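PDB 4XBZ: EvdO1 from Micromonospora carbonacea, which probably acts as a metal-dependent oxygenase of the phytanoyl-CoA dioxygenase family, performing an oxidative cyclization in orthosomycin biosynthesis. Local coordinates for residues G182-P187 / D234-N239; V57-G62 / A228-G233; G164-A169 / L270-A275; A175-D180 / P263-W268. One frame throughout, in Å; residues are numbered along the deposited sequence.

Contact 1 (G182-P187 / D234-N239)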
loop_
_atom_site.group_PDB
_atom_site.type_symbol
_atom_site.label_atom_id
_atom_site.label_comp_id
_atom_site.label_asym_id
_atom_site.label_seq_id
_atom_site.Cartn_x
_atom_site.Cartn_y
_atom_site.Cartn_z
ATOM N N GLY A 182 16.412 0.644 3.665
ATOM C CA GLY A 182 17.839 0.493 3.887
ATOM C C GLY A 182 18.578 1.471 3.012
ATOM O O GLY A 182 18.573 1.340 1.789
ATOM N N ILE A 183 19.189 2.473 3.637
ATOM C CA ILE A 183 19.950 3.476 2.903
ATOM C C ILE A 183 21.452 3.155 2.981
ATOM O O ILE A 183 22.040 3.070 4.062
ATOM C CB ILE A 183 19.644 4.864 3.439
ATOM C CG1 ILE A 183 18.129 5.056 3.429
ATOM C CG2 ILE A 183 20.336 5.931 2.613
ATOM C CD1 ILE A 183 17.658 6.391 3.950
ATOM N N TYR A 184 22.053 2.932 1.819
ATOM C CA TYR A 184 23.404 2.389 1.752
ATOM C C TYR A 184 24.488 3.462 1.750
ATOM O O TYR A 184 24.508 4.351 0.889
ATOM C CB TYR A 184 23.533 1.497 0.517
ATOM C CG TYR A 184 22.911 0.149 0.741
ATOM C CD1 TYR A 184 21.547 0.024 0.985
ATOM C CD2 TYR A 184 23.681 -1.003 0.729
ATOM C CE1 TYR A 184 20.969 -1.204 1.208
ATOM C CE2 TYR A 184 23.107 -2.238 0.938
ATOM C CZ TYR A 184 21.742 -2.332 1.179
ATOM O OH TYR A 184 21.157 -3.555 1.411
ATOM N N LEU A 185 25.384 3.366 2.728
ATOM C CA LEU A 185 26.490 4.302 2.856
ATOM C C LEU A 185 27.710 3.746 2.123
ATOM O O LEU A 185 28.575 4.488 1.660
ATOM C CB LEU A 185 26.836 4.551 4.318
ATOM C CG LEU A 185 25.705 4.970 5.253
ATOM C CD1 LEU A 185 26.244 5.634 6.520
ATOM C CD2 LEU A 185 24.707 5.867 4.542
ATOM N N ASP A 186 27.777 2.426 2.037
ATOM C CA ASP A 186 28.867 1.777 1.339
ATOM C C ASP A 186 28.286 0.900 0.238
ATOM O O ASP A 186 27.129 0.465 0.344
ATOM C CB ASP A 186 29.718 0.973 2.321
ATOM C CG ASP A 186 30.214 1.818 3.464
ATOM O OD1 ASP A 186 30.735 2.932 3.210
ATOM O OD2 ASP A 186 30.062 1.380 4.619
ATOM N N PRO A 187 29.063 0.664 -0.834
ATOM C CA PRO A 187 28.535 -0.187 -1.908
ATOM C C PRO A 187 28.305 -1.608 -1.413
ATOM O O PRO A 187 28.939 -2.041 -0.445
ATOM C CB PRO A 187 29.626 -0.137 -2.983
ATOM C CG PRO A 187 30.866 0.197 -2.258
ATOM C CD PRO A 187 30.476 1.030 -1.057
ATOM N N ASP A 234 22.078 4.682 -2.653
ATOM C CA ASP A 234 20.917 3.945 -3.155
ATOM C C ASP A 234 20.092 3.468 -1.984
ATOM O O ASP A 234 20.587 3.411 -0.863
ATOM C CB ASP A 234 21.319 2.735 -3.994
ATOM C CG ASP A 234 21.787 3.104 -5.368
ATOM O OD1 ASP A 234 21.552 4.255 -5.804
ATOM O OD2 ASP A 234 22.380 2.219 -6.019
ATOM N N LEU A 235 18.854 3.073 -2.274
ATOM C CA LEU A 235 17.881 2.702 -1.257
ATOM C C LEU A 235 17.228 1.352 -1.539
ATOM O O LEU A 235 16.637 1.140 -2.605
ATOM C CB LEU A 235 16.807 3.795 -1.149
ATOM C CG LEU A 235 15.502 3.400 -0.448
ATOM C CD1 LEU A 235 15.693 3.195 1.042
ATOM C CD2 LEU A 235 14.385 4.405 -0.740
ATOM N N LEU A 236 17.341 0.438 -0.587
ATOM C CA LEU A 236 16.626 -0.826 -0.686
ATOM C C LEU A 236 15.378 -0.827 0.216
ATOM O O LEU A 236 15.458 -0.646 1.433
ATOM C CB LEU A 236 17.533 -2.012 -0.332
ATOM C CG LEU A 236 16.856 -3.388 -0.464
ATOM C CD1 LEU A 236 16.573 -3.711 -1.917
ATOM C CD2 LEU A 236 17.669 -4.507 0.186
ATOM N N LEU A 237 14.226 -1.013 -0.418
ATOM C CA LEU A 237 12.951 -1.171 0.267
ATOM C C LEU A 237 12.648 -2.650 0.369
ATOM O O LEU A 237 12.616 -3.350 -0.656
ATOM C CB LEU A 237 11.832 -0.447 -0.495
ATOM C CG LEU A 237 12.088 1.050 -0.701
ATOM C CD1 LEU A 237 11.167 1.656 -1.749
ATOM C CD2 LEU A 237 11.980 1.789 0.633
ATOM N N HIS A 238 12.438 -3.151 1.584
ATOM C CA HIS A 238 11.950 -4.516 1.675
ATOM C C HIS A 238 10.843 -4.712 2.705
ATOM O O HIS A 238 10.802 -4.098 3.778
ATOM C CB HIS A 238 13.127 -5.500 1.891
ATOM C CG HIS A 238 13.566 -5.694 3.312
ATOM N ND1 HIS A 238 14.704 -5.101 3.822
ATOM C CD2 HIS A 238 13.103 -6.514 4.286
ATOM C CE1 HIS A 238 14.889 -5.502 5.070
ATOM N NE2 HIS A 238 13.928 -6.358 5.377
ATOM N N ASN A 239 9.899 -5.539 2.282
ATOM C CA ASN A 239 8.826 -6.056 3.099
ATOM C C ASN A 239 9.423 -6.946 4.174
ATOM O O ASN A 239 10.235 -7.818 3.859
ATOM C CB ASN A 239 7.862 -6.834 2.212
ATOM C CG ASN A 239 6.602 -7.254 2.922
ATOM O OD1 ASN A 239 6.591 -7.517 4.126
ATOM N ND2 ASN A 239 5.523 -7.353 2.159
#
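G182 and L236 form a hydrogen-bonded antiparallel pair between strands 179-184 and 235-239. G182 N donates to L236 O at 2.7 Å, and L236 N returns a bond to G182 O at 2.8 Å. Beyond this pair, Y184 N meets D234 O at 3.1 Å in a nearly straight bond, with 175° at the hydrogen. L235 CA adds a CA-H...O contact to G182 O at 3.4 Å, and the next pair, I183 with L235, is a non-hydrogen-bonded one.

Side-chain packing divides between the two faces of the sheet. On one face I183 and L235 cross at a slant, CG1 of the isoleucine lying 3.9 Å from CD1 of the leucine; L127 of helix 125-134 covers I183 there. On the other face Y184 and L236 run side by side and point the same way. With its CG anti to the carbonyl carbon (chi1 -78°), Y184 brings CE1 to 3.9 Å from L236 CB, while Y184 OH lies 3.8 Å from L236 CD2. M230 packs against both of these side chains.

The pairing belongs to the major sheet of the double-stranded beta-helix, where strand 235-239 leads toward the metal: H238 NE2 bonds to D162, one of the nickel ligands, and the side chain of L236 comes within about 9 Å of the ion. Here all the bonds across the pair are backbone ones, which fix the register, and the side chains add contacts of carbon, with no polar side-chain bond. The strands are thus joined in a buried setting without any charged side chain between them.

Contact 2 (V57-G62 / A228-G233)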
loop_
_atom_site.group_PDB
_atom_site.type_symbol
_atom_site.label_atom_id
_atom_site.label_comp_id
_atom_site.label_asym_id
_atom_site.label_seq_id
_atom_site.Cartn_x
_atom_site.Cartn_y
_atom_site.Cartn_z
ATOM N N VAL A 57 10.009 -6.413 -2.514
ATOM C CA VAL A 57 11.313 -5.769 -2.563
ATOM C C VAL A 57 11.366 -4.759 -3.724
ATOM O O VAL A 57 10.713 -4.950 -4.750
ATOM C CB VAL A 57 12.432 -6.848 -2.686
ATOM C CG1 VAL A 57 12.593 -7.311 -4.119
ATOM C CG2 VAL A 57 13.740 -6.355 -2.128
ATOM N N LEU A 58 12.103 -3.666 -3.535
ATOM C CA LEU A 58 12.263 -2.619 -4.550
ATOM C C LEU A 58 13.550 -1.824 -4.347
ATOM O O LEU A 58 13.800 -1.306 -3.247
ATOM C CB LEU A 58 11.073 -1.646 -4.535
ATOM C CG LEU A 58 11.216 -0.434 -5.455
ATOM C CD1 LEU A 58 11.228 -0.889 -6.909
ATOM C CD2 LEU A 58 10.141 0.629 -5.227
ATOM N N VAL A 59 14.360 -1.732 -5.405
ATOM C CA VAL A 59 15.558 -0.888 -5.413
ATOM C C VAL A 59 15.238 0.512 -5.908
ATOM O O VAL A 59 14.628 0.684 -6.963
ATOM C CB VAL A 59 16.680 -1.457 -6.313
ATOM C CG1 VAL A 59 17.800 -0.435 -6.487
ATOM C CG2 VAL A 59 17.225 -2.732 -5.741
ATOM N N VAL A 60 15.652 1.506 -5.135
ATOM C CA VAL A 60 15.530 2.900 -5.528
ATOM C C VAL A 60 16.926 3.503 -5.739
ATOM O O VAL A 60 17.677 3.693 -4.761
ATOM C CB VAL A 60 14.784 3.705 -4.467
ATOM C CG1 VAL A 60 14.748 5.177 -4.846
ATOM C CG2 VAL A 60 13.366 3.144 -4.263
ATOM N N ARG A 61 17.274 3.799 -6.993
ATOM C CA ARG A 61 18.596 4.350 -7.324
ATOM C C ARG A 61 18.653 5.860 -7.114
ATOM O O ARG A 61 17.675 6.561 -7.360
ATOM C CB ARG A 61 18.987 4.042 -8.778
ATOM C CG ARG A 61 19.020 2.569 -9.144
ATOM C CD ARG A 61 20.102 1.801 -8.409
ATOM N NE ARG A 61 20.166 0.417 -8.896
ATOM C CZ ARG A 61 20.917 -0.544 -8.360
ATOM N NH1 ARG A 61 21.692 -0.286 -7.303
ATOM N NH2 ARG A 61 20.884 -1.772 -8.881
ATOM N N GLY A 62 19.804 6.351 -6.656
ATOM C CA GLY A 62 20.035 7.784 -6.523
ATOM C C GLY A 62 19.109 8.568 -5.604
ATOM O O GLY A 62 18.712 9.687 -5.931
ATOM N N ALA A 228 20.612 -7.896 -4.010
ATOM C CA ALA A 228 20.337 -6.486 -3.935
ATOM C C ALA A 228 21.631 -5.706 -4.157
ATOM O O ALA A 228 22.340 -5.392 -3.192
ATOM C CB ALA A 228 19.716 -6.160 -2.587
ATOM N N VAL A 229 21.928 -5.386 -5.421
ATOM C CA VAL A 229 23.223 -4.803 -5.779
ATOM C C VAL A 229 23.213 -3.276 -5.745
ATOM O O VAL A 229 22.555 -2.619 -6.547
ATOM C CB VAL A 229 23.692 -5.281 -7.175
ATOM C CG1 VAL A 229 25.017 -4.604 -7.557
ATOM C CG2 VAL A 229 23.843 -6.799 -7.191
ATOM N N MET A 230 23.993 -2.721 -4.820
ATOM C CA MET A 230 23.831 -1.330 -4.384
ATOM C C MET A 230 25.057 -0.426 -4.524
ATOM O O MET A 230 26.175 -0.805 -4.145
ATOM C CB MET A 230 23.408 -1.315 -2.910
ATOM C CG MET A 230 22.272 -2.239 -2.630
ATOM S SD MET A 230 20.786 -1.561 -3.351
ATOM C CE MET A 230 19.768 -2.986 -3.359
ATOM N N GLN A 231 24.818 0.784 -5.024
ATOM C CA GLN A 231 25.805 1.857 -4.951
ATOM C C GLN A 231 25.507 2.726 -3.732
ATOM O O GLN A 231 24.369 2.757 -3.277
ATOM C CB GLN A 231 25.795 2.694 -6.234
ATOM C CG GLN A 231 26.286 1.935 -7.461
ATOM C CD GLN A 231 27.484 1.067 -7.155
ATOM O OE1 GLN A 231 28.535 1.554 -6.715
ATOM N NE2 GLN A 231 27.328 -0.242 -7.363
ATOM N N PRO A 232 26.526 3.414 -3.178
ATOM C CA PRO A 232 26.205 4.248 -2.008
ATOM C C PRO A 232 25.192 5.350 -2.352
ATOM O O PRO A 232 25.194 5.907 -3.464
ATOM C CB PRO A 232 27.563 4.833 -1.599
ATOM C CG PRO A 232 28.573 3.806 -2.076
ATOM C CD PRO A 232 27.983 3.300 -3.397
ATOM N N GLY A 233 24.303 5.626 -1.405
ATOM C CA GLY A 233 23.216 6.567 -1.637
ATOM C C GLY A 233 21.994 5.964 -2.304
ATOM O O GLY A 233 20.998 6.657 -2.531
#
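At the margin of the double-stranded beta-helix, R61 of strand 57-61 reaches across to V229 in the connection from strand 226-228 of the minor sheet to strand 235-239 of the major one. The guanidinium meets the carbonyl end-on: R61 NH1 bonds to V229 O at 2.6 Å and R61 NH2 to the same oxygen at 3.0 Å. V229 O lies in the guanidinium plane, 8° out of it for NH1, so two nitrogens grip one acceptor. A bend at chi2 (-66°) turns the arginine chain toward this carbonyl, and V59 CG1 covers one face of the group, offset toward its rim.

The same nitrogens serve two acids: NH1 forms a salt bridge with D234, just before strand 235-239, and NH2 one with E36 on edge strand 36-38, so the arginine links neighbouring strands of the major sheet to the connection. A leucine in its place would probably leave V229 O without either of these donors and both carboxylates without their shared positive partner.

Beside the guanidinium the contact is apolar. V59 and M230 approach tip to tip, V59 CG2 lying 3.5 Å from M230 CE, closer than usual for carbons. M230 also touches L236. Where the connection rejoins the major sheet, G233 takes backbone angles at which a side chain would collide with the carbonyl oxygen before it, and G233 O lies 4.1 Å from G62 C.

Contact 3 (G164-A169 / L270-A275)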
loop_
_atom_site.group_PDB
_atom_site.type_symbol
_atom_site.label_atom_id
_atom_site.label_comp_id
_atom_site.label_asym_id
_atom_site.label_seq_id
_atom_site.Cartn_x
_atom_site.Cartn_y
_atom_site.Cartn_z
ATOM N N GLY A 164 7.384 -9.142 12.645
ATOM C CA GLY A 164 6.175 -8.361 12.477
ATOM C C GLY A 164 5.354 -8.248 13.748
ATOM O O GLY A 164 4.674 -7.238 13.959
ATOM N N LEU A 165 5.429 -9.291 14.582
ATOM C CA LEU A 165 4.558 -9.491 15.751
ATOM C C LEU A 165 3.066 -9.674 15.356
ATOM O O LEU A 165 2.180 -9.588 16.212
ATOM C CB LEU A 165 4.728 -8.327 16.782
ATOM C CG LEU A 165 3.828 -8.203 18.042
ATOM C CD1 LEU A 165 4.598 -7.915 19.331
ATOM C CD2 LEU A 165 2.640 -7.202 17.853
ATOM N N TYR A 166 2.743 -9.967 14.098
ATOM C CA TYR A 166 1.296 -10.046 13.805
ATOM C C TYR A 166 0.784 -11.451 13.510
ATOM O O TYR A 166 1.343 -12.182 12.688
ATOM C CB TYR A 166 0.908 -9.118 12.644
ATOM C CG TYR A 166 1.215 -7.665 12.911
ATOM C CD1 TYR A 166 0.984 -7.103 14.170
ATOM C CD2 TYR A 166 1.767 -6.857 11.919
ATOM C CE1 TYR A 166 1.292 -5.766 14.428
ATOM C CE2 TYR A 166 2.069 -5.523 12.162
ATOM C CZ TYR A 166 1.836 -4.983 13.416
ATOM O OH TYR A 166 2.149 -3.658 13.655
ATOM N N ASP A 167 -0.289 -11.825 14.197
ATOM C CA ASP A 167 -1.076 -12.963 13.770
ATOM C C ASP A 167 -1.591 -12.670 12.368
ATOM O O ASP A 167 -1.903 -11.523 12.062
ATOM C CB ASP A 167 -2.236 -13.216 14.719
ATOM C CG ASP A 167 -1.788 -13.727 16.061
ATOM O OD1 ASP A 167 -0.772 -14.452 16.110
ATOM O OD2 ASP A 167 -2.454 -13.397 17.066
ATOM N N ASN A 168 -1.671 -13.703 11.531
ATOM C CA ASN A 168 -2.134 -13.570 10.152
ATOM C C ASN A 168 -1.307 -12.524 9.403
ATOM O O ASN A 168 -1.846 -11.632 8.731
ATOM C CB ASN A 168 -3.631 -13.211 10.114
ATOM C CG ASN A 168 -4.486 -14.174 10.927
ATOM O OD1 ASN A 168 -4.594 -15.354 10.595
ATOM N ND2 ASN A 168 -5.110 -13.665 11.989
ATOM N N ALA A 169 0.011 -12.652 9.532
ATOM C CA ALA A 169 0.931 -11.624 9.080
ATOM C C ALA A 169 0.734 -11.316 7.598
ATOM O O ALA A 169 0.693 -10.157 7.202
ATOM C CB ALA A 169 2.369 -12.045 9.364
ATOM N N LEU A 270 -3.052 -3.338 16.497
ATOM C CA LEU A 270 -2.364 -4.617 16.604
ATOM C C LEU A 270 -1.039 -4.518 17.357
ATOM O O LEU A 270 -0.417 -5.536 17.625
ATOM C CB LEU A 270 -2.125 -5.212 15.210
ATOM C CG LEU A 270 -3.352 -5.370 14.297
ATOM C CD1 LEU A 270 -2.945 -5.996 12.982
ATOM C CD2 LEU A 270 -4.489 -6.176 14.948
ATOM N N GLY A 271 -0.628 -3.303 17.710
ATOM C CA GLY A 271 0.691 -3.077 18.292
ATOM C C GLY A 271 1.781 -3.084 17.225
ATOM O O GLY A 271 1.489 -2.793 16.058
ATOM N N PRO A 272 3.031 -3.443 17.589
ATOM C CA PRO A 272 3.520 -3.920 18.888
ATOM C C PRO A 272 3.728 -2.848 19.945
ATOM O O PRO A 272 3.974 -3.198 21.094
ATOM C CB PRO A 272 4.874 -4.554 18.535
ATOM C CG PRO A 272 5.312 -3.847 17.320
ATOM C CD PRO A 272 4.073 -3.558 16.545
ATOM N N HIS A 273 3.666 -1.580 19.576
ATOM C CA HIS A 273 3.925 -0.530 20.546
ATOM C C HIS A 273 2.665 -0.104 21.279
ATOM O O HIS A 273 1.552 -0.347 20.815
ATOM C CB HIS A 273 4.547 0.693 19.877
ATOM C CG HIS A 273 5.855 0.415 19.213
ATOM N ND1 HIS A 273 5.957 0.101 17.874
ATOM C CD2 HIS A 273 7.118 0.406 19.703
ATOM C CE1 HIS A 273 7.228 -0.087 17.568
ATOM N NE2 HIS A 273 7.951 0.083 18.662
ATOM N N SER A 274 2.857 0.557 22.418
ATOM C CA SER A 274 1.757 1.130 23.176
ATOM C C SER A 274 1.099 2.240 22.359
ATOM O O SER A 274 1.692 2.742 21.415
ATOM C CB SER A 274 2.262 1.643 24.525
ATOM O OG SER A 274 3.177 2.705 24.351
ATOM N N ALA A 275 -0.132 2.608 22.704
ATOM C CA ALA A 275 -0.888 3.566 21.897
ATOM C C ALA A 275 -0.230 4.940 21.894
ATOM O O ALA A 275 -0.351 5.694 20.928
ATOM C CB ALA A 275 -2.332 3.671 22.399
#
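Y166 OH donates to G271 O at 2.6 Å, the one hydrogen bond between the loop before helix 169-173 and the turn after helix 264-270. The hydroxyl approaches at a slant, with a C=O...donor angle of 136°, and sits 26° off the carbonyl plane. Around this bond the phenol is well packed. L270 CB touches Y166 CE1 at 3.5 Å, and L270 CD1 covers one face of the ring, offset toward the rim. P272 CD lies 3.5 Å from Y166 OH, its side chain crossing that of the tyrosine at about a right angle. With CG anti to the backbone nitrogen (chi1 174°), L165 lays both branches on the proline: CD1 and CD2 each lie 3.5 Å from P272 CB, and CD2 touches L270 O.

The next shell shows what sets these groups in place. G164 O stands over the centre of the opposite ring face, 3.4 Å above its plane, and R262 bonds to that oxygen while making a weak bond to the tyrosine hydroxyl. G271 leaves helical geometry with positive phi, and a cis peptide bond joins it to P272, so the chain turns sharply after the helix. W332, near the C terminus, packs on L165 and P272. L270 touches N168 of the second subunit.

Y166 therefore ties two loops of the metalloenzyme fold near the dimer interface, with its ring sandwiched between a carbonyl and a leucine. A hydroxyl that donates to G271 O and weakly accepts from R262 has both sides of its polarity used, and the arginine charge would probably strengthen its donation.

Contact 4 (A175-D180 / P263-W268); sequences AGRVID and PAEVEW
R177 lies against the start of helix 264-270, the helix that follows strand 256-263 of the double-stranded beta-helix, with P263 at its N-cap position. R177 CB lies 3.9 Å from P263 CG, and the bend at chi3 (70°) turns the guanidinium so that this proline carbon stands loosely over one of its faces. V266 CG2 approaches obliquely and lies 3.8 Å from both R177 NH1 and R177 NH2. The E265 chain crosses the arginine at about a right angle, its carboxylate plane turned 51° from the guanidinium. The meeting is at the guanidinium edge, a long salt bridge of 3.4 Å from R177 NH2 to E265 OE2.

Stronger polar ties lie elsewhere. R177 NH1 donates to V172 O of its own chain and to G171 O of the second subunit, and E265 OE1 is bonded to N138. A methionine in place of R177 would probably leave E265 OE2 without this positive partner and strip both carbonyls of a donor, one of them across the dimer interface. T173 OG1 accepts hydrogen bonds from R177 N and V178 N, at the turn that carries the arginine. The backbone of R177 also meets the proline ring directly, R177 O lying 3.3 Å from P263 CD.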
loop_
_atom_site.group_PDB
_atom_site.type_symbol
_atom_site.label_atom_id
_atom_site.label_comp_id
_atom_site.label_asym_id
_atom_site.label_seq_id
_atom_site.Cartn_x
_atom_site.Cartn_y
_atom_site.Cartn_z
ATOM N N ALA A 175 1.097 -7.548 1.416
ATOM C CA ALA A 175 1.101 -6.482 0.419
ATOM C C ALA A 175 2.178 -5.413 0.664
ATOM O O ALA A 175 2.416 -4.588 -0.216
ATOM C CB ALA A 175 -0.252 -5.822 0.364
ATOM N N GLY A 176 2.820 -5.418 1.840
ATOM C CA GLY A 176 3.949 -4.526 2.091
ATOM C C GLY A 176 3.638 -3.182 2.756
ATOM O O GLY A 176 3.943 -2.117 2.219
ATOM N N ARG A 177 3.053 -3.224 3.943
ATOM C CA ARG A 177 2.660 -2.002 4.632
ATOM C C ARG A 177 3.620 -1.730 5.790
ATOM O O ARG A 177 3.721 -0.603 6.276
ATOM C CB ARG A 177 1.207 -2.118 5.117
ATOM C CG ARG A 177 0.269 -2.630 3.993
ATOM C CD ARG A 177 -1.036 -3.195 4.540
ATOM N NE ARG A 177 -1.835 -2.113 5.061
ATOM C CZ ARG A 177 -2.678 -2.217 6.080
ATOM N NH1 ARG A 177 -2.861 -3.380 6.692
ATOM N NH2 ARG A 177 -3.348 -1.139 6.469
ATOM N N VAL A 178 4.328 -2.777 6.209
ATOM C CA VAL A 178 5.408 -2.659 7.175
ATOM C C VAL A 178 6.733 -2.847 6.444
ATOM O O VAL A 178 7.025 -3.918 5.915
ATOM C CB VAL A 178 5.281 -3.690 8.313
ATOM C CG1 VAL A 178 6.429 -3.539 9.293
ATOM C CG2 VAL A 178 3.929 -3.534 9.010
ATOM N N ILE A 179 7.531 -1.792 6.411
ATOM C CA ILE A 179 8.629 -1.706 5.464
ATOM C C ILE A 179 9.934 -1.228 6.116
ATOM O O ILE A 179 9.951 -0.259 6.883
ATOM C CB ILE A 179 8.266 -0.754 4.300
ATOM C CG1 ILE A 179 6.960 -1.191 3.624
ATOM C CG2 ILE A 179 9.423 -0.654 3.291
ATOM C CD1 ILE A 179 6.567 -0.326 2.442
ATOM N N ASP A 180 11.008 -1.942 5.795
ATOM C CA ASP A 180 12.382 -1.519 6.052
ATOM C C ASP A 180 12.950 -0.701 4.896
ATOM O O ASP A 180 12.986 -1.175 3.760
ATOM C CB ASP A 180 13.273 -2.735 6.259
ATOM C CG ASP A 180 13.513 -3.032 7.698
ATOM O OD1 ASP A 180 13.574 -2.068 8.490
ATOM O OD2 ASP A 180 13.636 -4.224 8.032
ATOM N N PRO A 263 1.916 1.462 9.356
ATOM C CA PRO A 263 0.752 2.359 9.402
ATOM C C PRO A 263 0.312 2.642 10.837
ATOM O O PRO A 263 0.335 1.728 11.660
ATOM C CB PRO A 263 -0.325 1.578 8.629
ATOM C CG PRO A 263 0.460 0.591 7.779
ATOM C CD PRO A 263 1.604 0.195 8.671
ATOM N N ALA A 264 -0.060 3.884 11.135
ATOM C CA ALA A 264 -0.560 4.234 12.475
ATOM C C ALA A 264 -1.772 3.403 12.908
ATOM O O ALA A 264 -1.853 2.972 14.065
ATOM C CB ALA A 264 -0.905 5.721 12.552
ATOM N N GLU A 265 -2.711 3.165 11.999
ATOM C CA GLU A 265 -3.912 2.440 12.398
ATOM C C GLU A 265 -3.591 0.974 12.691
ATOM O O GLU A 265 -4.320 0.316 13.428
ATOM C CB GLU A 265 -5.020 2.536 11.334
ATOM C CG GLU A 265 -4.798 1.684 10.085
ATOM C CD GLU A 265 -3.988 2.398 9.025
ATOM O OE1 GLU A 265 -3.377 3.452 9.338
ATOM O OE2 GLU A 265 -3.966 1.909 7.873
ATOM N N VAL A 266 -2.512 0.461 12.116
ATOM C CA VAL A 266 -2.114 -0.922 12.369
ATOM C C VAL A 266 -1.487 -1.030 13.752
ATOM O O VAL A 266 -1.806 -1.949 14.512
ATOM C CB VAL A 266 -1.127 -1.444 11.296
ATOM C CG1 VAL A 266 -0.386 -2.711 11.779
ATOM C CG2 VAL A 266 -1.851 -1.665 9.943
ATOM N N GLU A 267 -0.596 -0.091 14.076
ATOM C CA GLU A 267 -0.000 -0.036 15.413
ATOM C C GLU A 267 -1.078 0.168 16.462
ATOM O O GLU A 267 -1.100 -0.511 17.493
ATOM C CB GLU A 267 1.045 1.079 15.524
ATOM C CG GLU A 267 2.466 0.643 15.120
ATOM C CD GLU A 267 3.211 -0.045 16.245
ATOM O OE1 GLU A 267 2.669 -0.131 17.369
ATOM O OE2 GLU A 267 4.341 -0.503 16.012
ATOM N N TRP A 268 -1.975 1.104 16.180
ATOM C CA TRP A 268 -3.057 1.413 17.090
ATOM C C TRP A 268 -3.819 0.159 17.496
ATOM O O TRP A 268 -4.056 -0.032 18.676
ATOM C CB TRP A 268 -3.987 2.449 16.456
ATOM C CG TRP A 268 -5.254 2.682 17.196
ATOM C CD1 TRP A 268 -5.396 3.015 18.522
ATOM C CD2 TRP A 268 -6.576 2.617 16.652
ATOM N NE1 TRP A 268 -6.731 3.154 18.829
ATOM C CE2 TRP A 268 -7.475 2.913 17.697
ATOM C CE3 TRP A 268 -7.090 2.337 15.375
ATOM C CZ2 TRP A 268 -8.863 2.935 17.500
ATOM C CZ3 TRP A 268 -8.466 2.360 15.187
ATOM C CH2 TRP A 268 -9.332 2.653 16.239
#

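In the fold
Followed from the N terminus, strand 57-61 comes first, and its partner in contact 2 arrives after some 165 residues, at 228-233. Before that loop closes, contacts 3, 4 and 1 open at 164-169, 175-180 and 182-187, so contact 2 crosses all three. They close in reverse order: contact 1 lies within the span of contact 4, and that within that of contact 3. Contacts 1 and 2 adjoin in the major sheet, where Y184 O probably bonds to G233 N. Strand 179-184 carries contact 1 on to contact 4, beside the second subunit, and a probable bond from H273 to E267 joins it to contact 3, where the loop before helix 169-173 meets the turn after helix 264-270.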